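PDB 4X7G: precorrin-6A reductase from Rhodobacter capsulatus, which catalyses the NADPH-dependent reduction of precorrin-6A to precorrin-6B, a step in building the corrin ring of cobalamin. Local coordinates for residues A[123-134]-A[185-196]. Sequence-based numbering, arbitrary orientation.
Sequences LPQAPARVFLAI and LRSETITHVVAK. With 3Y8 (3-[(1R,2S,3S,7S,11S,16S,17R,18R,19R)-2,7,12,18-tetrakis(2-hydroxy-2-oxoethyl)-3,13-bis(3-hydroxy-3-oxopropyl)-1,2,5,7,11,17-hexamethyl-17-(3-oxidanyl-3-oxidanylidene-prop-1-enyl)-3,6,8,10,15,16,18,19,21,24-decahydrocorrin-8-yl]propanoic acid), chain C.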
loop_
_atom_site.group_PDB
_atom_site.type_symbol
_atom_site.label_atom_id
_atom_site.label_comp_id
_atom_site.label_asym_id
_atom_site.label_seq_id
_atom_site.Cartn_x
_atom_site.Cartn_y
_atom_site.Cartn_z
ATOM N N LEU A 123 -6.149 -6.425 -20.934
ATOM C CA LEU A 123 -6.665 -7.763 -20.859
ATOM C C LEU A 123 -7.058 -8.299 -22.253
ATOM O O LEU A 123 -7.501 -7.461 -23.075
ATOM C CB LEU A 123 -7.885 -7.802 -19.967
ATOM C CG LEU A 123 -7.564 -7.562 -18.474
ATOM C CD1 LEU A 123 -8.856 -7.483 -17.675
ATOM C CD2 LEU A 123 -6.705 -8.646 -17.942
ATOM N N PRO A 124 -6.923 -9.561 -22.469
ATOM C CA PRO A 124 -7.339 -10.089 -23.792
ATOM C C PRO A 124 -8.802 -9.967 -24.037
ATOM O O PRO A 124 -9.637 -9.789 -23.140
ATOM C CB PRO A 124 -6.880 -11.507 -23.693
ATOM C CG PRO A 124 -6.993 -11.853 -22.255
ATOM C CD PRO A 124 -6.623 -10.622 -21.477
ATOM N N GLN A 125 -9.191 -10.057 -25.343
ATOM C CA GLN A 125 -10.571 -10.026 -25.666
ATOM C C GLN A 125 -11.402 -11.268 -25.223
ATOM O O GLN A 125 -12.492 -11.135 -24.709
ATOM C CB GLN A 125 -10.677 -9.746 -27.205
ATOM C CG GLN A 125 -12.122 -9.553 -27.604
ATOM C CD GLN A 125 -12.642 -8.220 -27.079
ATOM O OE1 GLN A 125 -11.859 -7.291 -26.677
ATOM N NE2 GLN A 125 -13.951 -8.119 -26.973
ATOM N N ALA A 126 -10.864 -12.409 -25.500
ATOM C CA ALA A 126 -11.516 -13.694 -25.162
ATOM C C ALA A 126 -11.519 -13.863 -23.642
ATOM O O ALA A 126 -10.500 -13.491 -22.969
ATOM C CB ALA A 126 -10.643 -14.768 -25.740
ATOM N N PRO A 127 -12.623 -14.322 -23.147
ATOM C CA PRO A 127 -12.691 -14.461 -21.674
ATOM C C PRO A 127 -11.534 -15.240 -21.047
ATOM O O PRO A 127 -11.068 -16.313 -21.496
ATOM C CB PRO A 127 -14.061 -15.186 -21.488
ATOM C CG PRO A 127 -14.885 -14.778 -22.715
ATOM C CD PRO A 127 -13.839 -14.927 -23.774
ATOM N N ALA A 128 -11.036 -14.663 -19.950
ATOM C CA ALA A 128 -9.874 -15.164 -19.199
ATOM C C ALA A 128 -10.286 -15.322 -17.729
ATOM O O ALA A 128 -11.425 -15.079 -17.394
ATOM C CB ALA A 128 -8.707 -14.165 -19.372
ATOM N N ARG A 129 -9.309 -15.720 -16.906
ATOM C CA ARG A 129 -9.543 -15.930 -15.465
ATOM C C ARG A 129 -8.531 -15.044 -14.738
ATOM O O ARG A 129 -7.374 -15.401 -14.639
ATOM C CB ARG A 129 -9.398 -17.387 -15.119
ATOM C CG ARG A 129 -10.499 -18.246 -15.838
ATOM C CD ARG A 129 -10.439 -19.703 -15.418
ATOM N NE ARG A 129 -10.759 -19.930 -14.034
ATOM C CZ ARG A 129 -11.954 -20.031 -13.523
ATOM N NH1 ARG A 129 -13.005 -19.839 -14.280
ATOM N NH2 ARG A 129 -12.129 -20.225 -12.220
ATOM N N VAL A 130 -9.006 -13.884 -14.359
ATOM C CA VAL A 130 -8.083 -12.799 -13.962
ATOM C C VAL A 130 -8.120 -12.526 -12.487
ATOM O O VAL A 130 -9.197 -12.274 -11.955
ATOM C CB VAL A 130 -8.509 -11.528 -14.709
ATOM C CG1 VAL A 130 -7.583 -10.346 -14.329
ATOM C CG2 VAL A 130 -8.581 -11.710 -16.241
ATOM N N PHE A 131 -6.952 -12.611 -11.842
ATOM C CA PHE A 131 -6.850 -12.232 -10.453
ATOM C C PHE A 131 -6.679 -10.738 -10.359
ATOM O O PHE A 131 -5.575 -10.213 -10.778
ATOM C CB PHE A 131 -5.758 -12.967 -9.749
ATOM C CG PHE A 131 -5.591 -12.614 -8.281
ATOM C CD1 PHE A 131 -6.631 -12.154 -7.499
ATOM C CD2 PHE A 131 -4.354 -12.797 -7.702
ATOM C CE1 PHE A 131 -6.453 -11.910 -6.155
ATOM C CE2 PHE A 131 -4.167 -12.560 -6.328
ATOM C CZ PHE A 131 -5.241 -12.122 -5.563
ATOM N N LEU A 132 -7.697 -9.968 -9.963
ATOM C CA LEU A 132 -7.599 -8.533 -9.763
ATOM C C LEU A 132 -7.078 -8.280 -8.432
ATOM O O LEU A 132 -7.834 -7.994 -7.490
ATOM C CB LEU A 132 -8.930 -7.860 -9.936
ATOM C CG LEU A 132 -9.585 -7.924 -11.219
ATOM C CD1 LEU A 132 -10.889 -7.074 -11.187
ATOM C CD2 LEU A 132 -8.697 -7.417 -12.296
ATOM N N ALA A 133 -5.769 -8.341 -8.261
ATOM C CA ALA A 133 -5.139 -8.230 -6.988
ATOM C C ALA A 133 -4.858 -6.835 -6.632
ATOM O O ALA A 133 -3.740 -6.431 -6.322
ATOM C CB ALA A 133 -3.865 -9.074 -7.017
ATOM N N ILE A 134 -5.914 -6.007 -6.660
ATOM C CA ILE A 134 -5.890 -4.572 -6.583
ATOM C C ILE A 134 -6.826 -4.074 -5.530
ATOM O O ILE A 134 -6.974 -2.827 -5.403
ATOM C CB ILE A 134 -6.127 -3.903 -7.900
ATOM C CG1 ILE A 134 -7.535 -4.254 -8.394
ATOM C CG2 ILE A 134 -4.994 -4.243 -8.887
ATOM C CD1 ILE A 134 -7.999 -3.329 -9.483
ATOM N N LEU A 185 -4.009 -19.188 -6.585
ATOM C CA LEU A 185 -3.967 -19.069 -8.053
ATOM C C LEU A 185 -4.210 -20.408 -8.707
ATOM O O LEU A 185 -4.836 -20.496 -9.774
ATOM C CB LEU A 185 -2.626 -18.519 -8.495
ATOM C CG LEU A 185 -2.290 -17.120 -8.103
ATOM C CD1 LEU A 185 -0.887 -16.693 -8.537
ATOM C CD2 LEU A 185 -3.220 -16.140 -8.720
ATOM N N ARG A 186 -3.663 -21.503 -8.102
ATOM C CA ARG A 186 -4.055 -22.865 -8.584
ATOM C C ARG A 186 -5.540 -23.190 -8.452
ATOM O O ARG A 186 -6.208 -23.624 -9.413
ATOM C CB ARG A 186 -3.240 -23.877 -7.788
ATOM C CG ARG A 186 -1.760 -23.889 -8.115
ATOM C CD ARG A 186 -1.141 -25.295 -7.924
ATOM N NE ARG A 186 -1.487 -25.804 -6.626
ATOM C CZ ARG A 186 -2.476 -26.641 -6.338
ATOM N NH1 ARG A 186 -3.170 -27.352 -7.250
ATOM N NH2 ARG A 186 -2.678 -26.870 -5.059
ATOM N N SER A 187 -6.061 -23.044 -7.304
ATOM C CA SER A 187 -7.441 -23.448 -7.039
ATOM C C SER A 187 -8.452 -22.700 -7.908
ATOM O O SER A 187 -9.434 -23.284 -8.437
ATOM C CB SER A 187 -7.705 -23.331 -5.562
ATOM O OG SER A 187 -7.940 -22.037 -5.103
ATOM N N GLU A 188 -8.127 -21.444 -8.237
ATOM C CA GLU A 188 -8.951 -20.656 -9.092
ATOM C C GLU A 188 -8.611 -20.772 -10.556
ATOM O O GLU A 188 -9.248 -20.079 -11.363
ATOM C CB GLU A 188 -8.898 -19.191 -8.671
ATOM C CG GLU A 188 -10.088 -18.374 -9.168
ATOM C CD GLU A 188 -11.431 -18.561 -8.489
ATOM O OE1 GLU A 188 -11.382 -19.231 -7.397
ATOM O OE2 GLU A 188 -12.476 -17.999 -8.843
ATOM N N THR A 189 -7.634 -21.557 -10.895
ATOM C CA THR A 189 -7.182 -21.688 -12.292
ATOM C C THR A 189 -7.030 -20.350 -13.005
ATOM O O THR A 189 -7.414 -20.173 -14.155
ATOM C CB THR A 189 -8.028 -22.702 -13.113
ATOM O OG1 THR A 189 -9.368 -22.381 -13.091
ATOM C CG2 THR A 189 -7.968 -23.996 -12.432
ATOM N N ILE A 190 -6.302 -19.449 -12.346
ATOM C CA ILE A 190 -6.069 -18.104 -12.884
ATOM C C ILE A 190 -5.147 -18.165 -14.090
ATOM O O ILE A 190 -4.201 -18.995 -14.135
ATOM C CB ILE A 190 -5.428 -17.305 -11.745
ATOM C CG1 ILE A 190 -6.349 -17.070 -10.610
ATOM C CG2 ILE A 190 -4.862 -15.994 -12.266
ATOM C CD1 ILE A 190 -7.660 -16.451 -10.978
ATOM N N THR A 191 -5.437 -17.313 -15.067
ATOM C CA THR A 191 -4.641 -17.164 -16.264
ATOM C C THR A 191 -3.829 -15.904 -16.308
ATOM O O THR A 191 -2.848 -15.835 -17.014
ATOM C CB THR A 191 -5.555 -17.223 -17.485
ATOM O OG1 THR A 191 -6.488 -16.168 -17.512
ATOM C CG2 THR A 191 -6.337 -18.558 -17.586
ATOM N N HIS A 192 -4.256 -14.877 -15.547
ATOM C CA HIS A 192 -3.614 -13.570 -15.630
ATOM C C HIS A 192 -3.694 -12.902 -14.282
ATOM O O HIS A 192 -4.736 -13.040 -13.605
ATOM C CB HIS A 192 -4.340 -12.617 -16.565
ATOM C CG HIS A 192 -4.335 -13.005 -18.003
ATOM N ND1 HIS A 192 -5.107 -14.002 -18.522
ATOM C CD2 HIS A 192 -3.638 -12.481 -19.030
ATOM C CE1 HIS A 192 -4.868 -14.121 -19.816
ATOM N NE2 HIS A 192 -3.967 -13.211 -20.146
ATOM N N VAL A 193 -2.652 -12.200 -13.842
ATOM C CA VAL A 193 -2.676 -11.414 -12.613
ATOM C C VAL A 193 -2.571 -9.941 -12.939
ATOM O O VAL A 193 -1.695 -9.588 -13.754
ATOM C CB VAL A 193 -1.568 -11.841 -11.664
ATOM C CG1 VAL A 193 -1.565 -11.006 -10.410
ATOM C CG2 VAL A 193 -1.655 -13.318 -11.321
ATOM N N VAL A 194 -3.400 -9.128 -12.343
ATOM C CA VAL A 194 -3.298 -7.666 -12.425
ATOM C C VAL A 194 -2.800 -7.180 -11.092
ATOM O O VAL A 194 -3.382 -7.524 -10.045
ATOM C CB VAL A 194 -4.596 -7.001 -12.803
ATOM C CG1 VAL A 194 -4.512 -5.479 -12.761
ATOM C CG2 VAL A 194 -5.064 -7.470 -14.177
ATOM N N ALA A 195 -1.789 -6.318 -11.049
ATOM C CA ALA A 195 -1.110 -5.911 -9.806
ATOM C C ALA A 195 -0.651 -4.499 -9.942
ATOM O O ALA A 195 -0.147 -4.114 -11.011
ATOM C CB ALA A 195 0.040 -6.830 -9.494
ATOM N N LYS A 196 -0.697 -3.727 -8.873
ATOM C CA LYS A 196 -0.019 -2.435 -8.749
ATOM C C LYS A 196 1.399 -2.660 -8.289
ATOM O O LYS A 196 1.642 -3.561 -7.458
ATOM C CB LYS A 196 -0.713 -1.586 -7.685
ATOM C CG LYS A 196 -2.220 -1.314 -7.873
ATOM C CD LYS A 196 -2.822 -0.488 -6.616
ATOM C CE LYS A 196 -4.266 -0.768 -6.187
ATOM N NZ LYS A 196 -4.671 0.246 -5.263
HETATM C C48 3Y8 C . -6.495 -0.145 5.913
HETATM C C47 3Y8 C . -5.029 -2.480 7.542
HETATM C C43 3Y8 C . 0.479 -5.279 7.900
HETATM C C42 3Y8 C . -0.535 -5.499 6.700
HETATM C C41 3Y8 C . -0.183 -4.384 5.734
HETATM C C38 3Y8 C . 0.903 -3.441 2.091
HETATM C C37 3Y8 C . 0.807 -4.825 2.603
HETATM C C36 3Y8 C . -0.492 -6.756 3.535
HETATM C C35 3Y8 C . -0.920 -6.188 0.486
HETATM C C32 3Y8 C . -3.059 -8.610 -3.131
HETATM C C31 3Y8 C . -2.850 -7.041 -3.011
HETATM C C2 3Y8 C . -3.797 -3.902 -1.888
HETATM C C1 3Y8 C . -4.562 -3.538 -0.567
HETATM C C4 3Y8 C . -2.717 -4.773 0.063
HETATM C C5 3Y8 C . -1.821 -5.273 0.930
HETATM C C7 3Y8 C . -0.601 -5.235 3.197
HETATM C C8 3Y8 C . -0.980 -4.500 4.439
HETATM C C6 3Y8 C . -1.676 -4.926 2.323
HETATM C C3 3Y8 C . -2.901 -5.066 -1.426
HETATM C C11 3Y8 C . -4.524 -3.288 5.106
HETATM C C12 3Y8 C . -5.156 -2.359 6.016
HETATM C C13 3Y8 C . -5.822 -1.411 5.373
HETATM C C14 3Y8 C . -5.728 -1.701 3.953
HETATM C C15 3Y8 C . -6.314 -0.940 2.964
HETATM C C16 3Y8 C . -6.134 -1.315 1.558
HETATM C C17 3Y8 C . -6.958 -0.772 0.422
HETATM C C18 3Y8 C . -6.368 -1.561 -0.790
HETATM C C19 3Y8 C . -4.937 -2.073 -0.321
HETATM C C20 3Y8 C . -5.763 -4.464 -0.350
HETATM C C21 3Y8 C . -6.109 -3.483 8.136
HETATM C C24 3Y8 C . -4.917 -4.745 5.370
HETATM C C25 3Y8 C . -4.726 -4.327 -3.040
HETATM C C26 3Y8 C . -2.854 -2.762 -2.296
HETATM O O59 3Y8 C . -10.328 -4.494 0.738
HETATM C C57 3Y8 C . -10.019 -3.294 1.146
HETATM O O58 3Y8 C . -10.768 -2.471 1.735
HETATM C C56 3Y8 C . -8.662 -2.818 0.701
HETATM C C55 3Y8 C . -8.467 -1.270 0.628
HETATM C C54 3Y8 C . -6.846 0.728 0.280
HETATM C C60 3Y8 C . -6.196 -0.806 -2.106
HETATM C C61 3Y8 C . -7.409 -0.429 -2.821
HETATM O O62 3Y8 C . -7.247 0.437 -3.761
HETATM O O63 3Y8 C . -8.528 -0.951 -2.560
HETATM N N24 3Y8 C . -5.010 -1.924 1.142
HETATM N N23 3Y8 C . -4.974 -2.827 3.819
HETATM C C49 3Y8 C . -5.526 1.040 5.796
HETATM C C50 3Y8 C . -5.990 2.344 6.355
HETATM O O51 3Y8 C . -7.151 2.465 6.809
HETATM O O52 3Y8 C . -5.071 3.240 6.415
HETATM O O23 3Y8 C . -5.667 -4.307 8.963
HETATM O O22 3Y8 C . -7.246 -3.379 7.745
HETATM C C10 3Y8 C . -2.977 -3.072 5.176
HETATM C C9 3Y8 C . -2.194 -3.951 4.263
HETATM N N22 3Y8 C . -2.648 -4.252 2.972
HETATM O O44 3Y8 C . 1.607 -5.761 7.722
HETATM O O45 3Y8 C . 0.022 -4.870 8.885
HETATM O O39 3Y8 C . 2.049 -2.910 2.240
HETATM O O40 3Y8 C . -0.025 -2.960 1.445
HETATM N N21 3Y8 C . -3.623 -3.951 0.468
HETATM C C27 3Y8 C . -1.937 -3.122 -3.501
HETATM O O28 3Y8 C . -2.417 -2.925 -4.625
HETATM O O29 3Y8 C . -0.815 -3.578 -3.306
HETATM C C30 3Y8 C . -3.278 -6.564 -1.657
HETATM O O34 3Y8 C . -4.289 -8.975 -3.038
HETATM O O33 3Y8 C . -1.994 -9.138 -3.451
HETATM O O HOH W 1 -1.724 -4.749 -6.487
#
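Strands 129-132 and 192-196 run parallel at 21°, joined by Phe131 N to His192 O, Val194 N to Phe131 O (2.9 Å, almost straight) and Ala133 N to Val194 O. Farther back along the pair, Arg129 O accepts from both Thr191 N and His192 N, while Arg129 N donates to Thr191 OG1 (2.9 Å). The bent Arg129 side chain reaches the Schellman motif that closes helix 178-187: NE and NH2 grip Glu188 O side-on, at 3.1 and 3.0 Å, with that oxygen in the guanidinium plane. Were this arginine an alanine, Glu188 O would probably lose both of its guanidinium donors. The two strands are central neighbours in the second Rossmann-like parallel sheet, with 149-154 beyond 129-132 and 216-220 beyond 192-196. On one face, Val194 CG2 meets Val130 CG1 at 3.8 Å and Leu132 CD2 alongside; farther back, Pro124 CD sits over a face of the His192 ring in a CH-pi contact. On the other, with CG anti to the backbone N (chi1 180°), Phe131 carries ring atom CD2 to Leu185 CD2, 3.7 Å away, the two side chains crossing at about a right angle. At the C-terminal end, Lys196 NZ donates to 3Y8 O62 (3.0 Å), and a water accepting from Lys196 N lies between Ala133 O and 3Y8 O28.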